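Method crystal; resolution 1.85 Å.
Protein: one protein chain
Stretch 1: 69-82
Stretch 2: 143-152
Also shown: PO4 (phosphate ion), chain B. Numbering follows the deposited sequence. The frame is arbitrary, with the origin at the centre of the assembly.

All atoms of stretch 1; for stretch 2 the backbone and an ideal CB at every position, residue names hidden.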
# COMPACT_ATOMS: atom_id res chain seq x y z
N SER A 69 12.86 -19.53 -7.31
CA SER A 69 12.92 -18.53 -6.25
C SER A 69 12.96 -17.11 -6.79
O SER A 69 14.00 -16.68 -7.29
CB SER A 69 14.18 -18.76 -5.43
OG SER A 69 14.13 -20.03 -4.80
N LEU A 70 11.87 -16.37 -6.64
CA LEU A 70 11.78 -15.02 -7.17
C LEU A 70 12.37 -14.04 -6.19
O LEU A 70 11.87 -13.93 -5.06
CB LEU A 70 10.31 -14.61 -7.34
CG LEU A 70 9.52 -14.71 -8.62
CD1 LEU A 70 8.26 -13.84 -8.42
CD2 LEU A 70 10.29 -14.27 -9.84
N SER A 71 13.42 -13.34 -6.60
CA SER A 71 14.08 -12.35 -5.77
C SER A 71 13.28 -11.05 -5.70
O SER A 71 12.37 -10.78 -6.51
CB SER A 71 15.46 -12.02 -6.33
OG SER A 71 15.30 -11.23 -7.49
N VAL A 72 13.65 -10.21 -4.74
CA VAL A 72 13.09 -8.87 -4.65
C VAL A 72 13.14 -8.11 -5.97
O VAL A 72 12.16 -7.48 -6.37
CB VAL A 72 13.83 -8.13 -3.52
CG1 VAL A 72 13.64 -6.66 -3.61
CG2 VAL A 72 13.38 -8.69 -2.17
N THR A 73 14.29 -8.12 -6.66
CA THR A 73 14.40 -7.37 -7.93
C THR A 73 13.48 -7.95 -8.98
O THR A 73 12.84 -7.23 -9.71
CB THR A 73 15.86 -7.38 -8.45
OG1 THR A 73 16.70 -6.74 -7.48
CG2 THR A 73 15.98 -6.63 -9.77
N GLU A 74 13.39 -9.27 -9.02
CA GLU A 74 12.47 -9.94 -9.95
C GLU A 74 11.00 -9.64 -9.70
O GLU A 74 10.24 -9.41 -10.63
CB GLU A 74 12.75 -11.44 -9.97
CG GLU A 74 14.05 -11.77 -10.64
CD GLU A 74 14.62 -13.17 -10.34
OE1 GLU A 74 14.11 -13.90 -9.46
OE2 GLU A 74 15.65 -13.54 -10.98
N ILE A 75 10.62 -9.58 -8.42
CA ILE A 75 9.32 -9.09 -8.04
C ILE A 75 9.15 -7.68 -8.56
O ILE A 75 8.11 -7.33 -9.08
CB ILE A 75 9.12 -9.14 -6.51
CG1 ILE A 75 9.17 -10.58 -6.05
CG2 ILE A 75 7.82 -8.42 -6.18
CD1 ILE A 75 9.56 -10.80 -4.58
N GLY A 76 10.18 -6.84 -8.42
CA GLY A 76 10.07 -5.52 -8.98
C GLY A 76 9.80 -5.49 -10.48
O GLY A 76 9.03 -4.66 -10.97
N ASN A 77 10.42 -6.40 -11.21
CA ASN A 77 10.13 -6.49 -12.62
C ASN A 77 8.67 -6.79 -12.89
O ASN A 77 8.06 -6.18 -13.76
CB ASN A 77 10.95 -7.60 -13.24
CG ASN A 77 11.23 -7.35 -14.68
OD1 ASN A 77 10.42 -6.77 -15.42
ND2 ASN A 77 12.42 -7.71 -15.09
N LEU A 78 8.13 -7.75 -12.15
CA LEU A 78 6.74 -8.17 -12.35
C LEU A 78 5.78 -7.07 -12.02
O LEU A 78 4.77 -6.93 -12.69
CB LEU A 78 6.43 -9.41 -11.50
CG LEU A 78 7.16 -10.66 -11.98
CD1 LEU A 78 6.81 -11.83 -11.12
CD2 LEU A 78 6.74 -10.92 -13.40
N VAL A 79 6.03 -6.30 -10.96
CA VAL A 79 5.07 -5.27 -10.60
C VAL A 79 5.18 -4.03 -11.51
O VAL A 79 4.36 -3.14 -11.42
CB VAL A 79 5.16 -4.77 -9.10
CG1 VAL A 79 4.84 -5.88 -8.13
CG2 VAL A 79 6.49 -4.14 -8.82
N SER A 80 6.17 -3.98 -12.38
CA SER A 80 6.30 -2.84 -13.28
C SER A 80 6.13 -3.20 -14.74
O SER A 80 6.44 -2.39 -15.60
CB SER A 80 7.66 -2.14 -13.11
OG SER A 80 8.73 -3.00 -13.30
N LEU A 81 5.63 -4.40 -15.04
CA LEU A 81 5.49 -4.77 -16.44
C LEU A 81 4.46 -3.91 -17.18
O LEU A 81 3.36 -3.77 -16.71
CB LEU A 81 5.05 -6.22 -16.55
CG LEU A 81 6.08 -7.28 -16.27
CD1 LEU A 81 5.45 -8.67 -16.42
CD2 LEU A 81 7.28 -7.16 -17.24
N GLY A 82 4.83 -3.40 -18.34
CA GLY A 82 3.85 -2.80 -19.23
C GLY A 82 2.91 -3.86 -19.79
O GLY A 82 3.21 -5.04 -19.74
N UNK A 143 -6.40 -12.36 -11.62
CA UNK A 143 -5.45 -13.13 -10.81
C UNK A 143 -4.10 -12.42 -10.74
O UNK A 143 -3.45 -12.38 -9.70
CB UNK A 143 -5.28 -14.54 -11.38
N UNK A 144 -3.68 -11.84 -11.85
CA UNK A 144 -2.42 -11.13 -11.86
C UNK A 144 -2.51 -9.89 -10.96
O UNK A 144 -1.55 -9.52 -10.29
CB UNK A 144 -2.04 -10.74 -13.29
N UNK A 145 -3.68 -9.24 -10.92
CA UNK A 145 -3.86 -8.08 -10.04
C UNK A 145 -3.71 -8.43 -8.55
O UNK A 145 -3.20 -7.61 -7.75
CB UNK A 145 -5.24 -7.46 -10.28
N UNK A 146 -4.19 -9.61 -8.18
CA UNK A 146 -4.04 -10.13 -6.83
C UNK A 146 -2.53 -10.26 -6.56
O UNK A 146 -2.05 -9.85 -5.51
CB UNK A 146 -4.76 -11.47 -6.66
N UNK A 147 -1.81 -10.86 -7.50
CA UNK A 147 -0.32 -10.94 -7.34
C UNK A 147 0.36 -9.60 -7.21
O UNK A 147 1.21 -9.41 -6.32
CB UNK A 147 0.30 -11.67 -8.53
N UNK A 148 0.02 -8.65 -8.06
CA UNK A 148 0.58 -7.32 -7.92
C UNK A 148 0.32 -6.72 -6.53
O UNK A 148 1.24 -6.15 -5.91
CB UNK A 148 0.00 -6.40 -9.00
N UNK A 149 -0.91 -6.82 -6.04
CA UNK A 149 -1.19 -6.32 -4.71
C UNK A 149 -0.37 -7.04 -3.63
O UNK A 149 0.25 -6.39 -2.78
CB UNK A 149 -2.68 -6.46 -4.41
N UNK A 150 -0.33 -8.38 -3.69
CA UNK A 150 0.40 -9.18 -2.72
C UNK A 150 1.91 -8.91 -2.80
O UNK A 150 2.58 -8.86 -1.77
CB UNK A 150 0.11 -10.67 -2.94
N UNK A 151 2.43 -8.74 -4.02
CA UNK A 151 3.86 -8.49 -4.24
C UNK A 151 4.26 -7.10 -3.71
O UNK A 151 5.31 -6.94 -3.04
CB UNK A 151 4.20 -8.60 -5.73
N UNK A 152 3.46 -6.09 -4.00
CA UNK A 152 3.73 -4.77 -3.44
C UNK A 152 3.64 -4.77 -1.92
O UNK A 152 4.43 -4.11 -1.23
CB UNK A 152 2.75 -3.74 -4.02
P PO4 B . 15.86 -21.39 -7.97
O1 PO4 B . 14.74 -22.39 -7.98
O2 PO4 B . 17.08 -21.94 -8.67
O3 PO4 B . 15.49 -20.12 -8.66
O4 PO4 B . 16.17 -21.04 -6.52

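Stretch 2 is helical throughout, with phi near -60° and psi between -36° and -49°, so no position calls for glycine or proline. Its axis passes 9.9 Å from that of helix 72-79, at 138° between N-to-C directions. Stretch 1 offers mainly aliphatic groups here: Leu70, Ile75, Leu78, Val79 and Leu81.

Position 143 has nothing of stretch 1 within 5.5 Å of its ideal CB, so the contact sets no preference; it is Glu143.

At position 144 CA-to-CB points sideways and the ideal CB is again beyond 5.5 Å. A short side chain would miss stretch 1, whereas a long apolar one, aromatic or aliphatic, could reach Leu78 and Leu81. The deposited Phe144, chi1 -167° (t), does so: CZ lies 3.8 Å from Leu78 O, which sits at the ring edge near its plane, and 4.5 Å from Leu81 CD1.

Positions 145 and 146 are out of reach and undetermined by this evidence; they are Ala145 and Val146. Position 147 points sideways without a neighbour near its ideal CB, and Leu147 CD1 stays 6.7 Å from Leu78 CD1.

Position 148 also points sideways, but its ideal CB is 4.9 Å from Val79 CG1, and the CA atoms of 148 and Val79 are 5.6 Å apart. A mid-sized aliphatic such as Val, Ile or Leu would suit. Ile148 (m, t) makes a light contact, its CG2 4.4 Å from Val79 CG1.

Positions 149 and 150 offer no test: the first points away, the second is out of reach. They are Ser149 and Ala150.

Position 151 is the most informative. CA-to-CB points toward stretch 1, and the ideal CB lies 3.7 Å from both Ile75 CG2 and Val79 CG1. With Leu70 and Leu78 also lining this side, a large apolar residue is favoured: Phe, Leu or Met. Phe151, chi1 -70° (m), has the largest covered area of stretch 2. Its CB packs 3.6 Å from Ile75 CG2 and equally close to Val79 CG1, while the ring extends until CE2 is 3.7 Å from Leu78 CD1 and CZ is 4.4 Å from Leu70 CD1. Val79 CG1 sits at the ring edge.

At position 152 CA-to-CB points sideways, with Val79 CG1 5.1 Å from the ideal CB. A small apolar or a polar residue would fit, the latter able to use the Val79 carbonyl through solvent. Asn152 does this: a water accepts from Asn152 ND2 at 3.1 Å and donates to Val79 O at 3.1 Å. Asn152 OD1 stands 4.1 Å from Val79 CG1. No direct hydrogen bond crosses between the stretches.

Stretch 2 143-152: EFAVLISAFN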
# COMPACT_ATOMS: atom_id res chain seq x y z
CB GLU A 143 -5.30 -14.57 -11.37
CG GLU A 143 -6.50 -15.44 -11.16
CD GLU A 143 -6.60 -16.64 -12.11
OE1 GLU A 143 -5.92 -16.68 -13.17
OE2 GLU A 143 -7.36 -17.55 -11.78
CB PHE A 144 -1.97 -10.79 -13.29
CG PHE A 144 -0.55 -10.33 -13.38
CD1 PHE A 144 0.48 -11.24 -13.18
CD2 PHE A 144 -0.23 -9.03 -13.68
CE1 PHE A 144 1.83 -10.81 -13.23
CE2 PHE A 144 1.11 -8.61 -13.75
CZ PHE A 144 2.13 -9.52 -13.52
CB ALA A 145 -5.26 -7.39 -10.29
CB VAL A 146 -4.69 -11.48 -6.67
CG1 VAL A 146 -4.37 -12.11 -5.29
CG2 VAL A 146 -6.21 -11.35 -6.81
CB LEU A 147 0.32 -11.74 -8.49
CG LEU A 147 -0.17 -13.16 -8.68
CD1 LEU A 147 0.59 -13.91 -9.80
CD2 LEU A 147 -0.10 -13.95 -7.38
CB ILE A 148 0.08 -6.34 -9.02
CG1 ILE A 148 0.52 -6.80 -10.40
CG2 ILE A 148 0.62 -4.94 -8.76
CD1 ILE A 148 -0.17 -6.00 -11.51
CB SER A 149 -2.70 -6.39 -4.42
OG SER A 149 -3.03 -6.17 -3.05
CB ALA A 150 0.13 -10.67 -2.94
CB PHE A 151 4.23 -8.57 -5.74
CG PHE A 151 4.18 -9.96 -6.35
CD1 PHE A 151 3.86 -11.08 -5.61
CD2 PHE A 151 4.49 -10.14 -7.69
CE1 PHE A 151 3.83 -12.34 -6.19
CE2 PHE A 151 4.45 -11.42 -8.26
CZ PHE A 151 4.14 -12.48 -7.52
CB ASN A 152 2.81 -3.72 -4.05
CG ASN A 152 3.36 -3.15 -5.32
OD1 ASN A 152 4.54 -2.83 -5.40
ND2 ASN A 152 2.50 -3.02 -6.33
O HOH W 1 2.71 -1.88 -9.16
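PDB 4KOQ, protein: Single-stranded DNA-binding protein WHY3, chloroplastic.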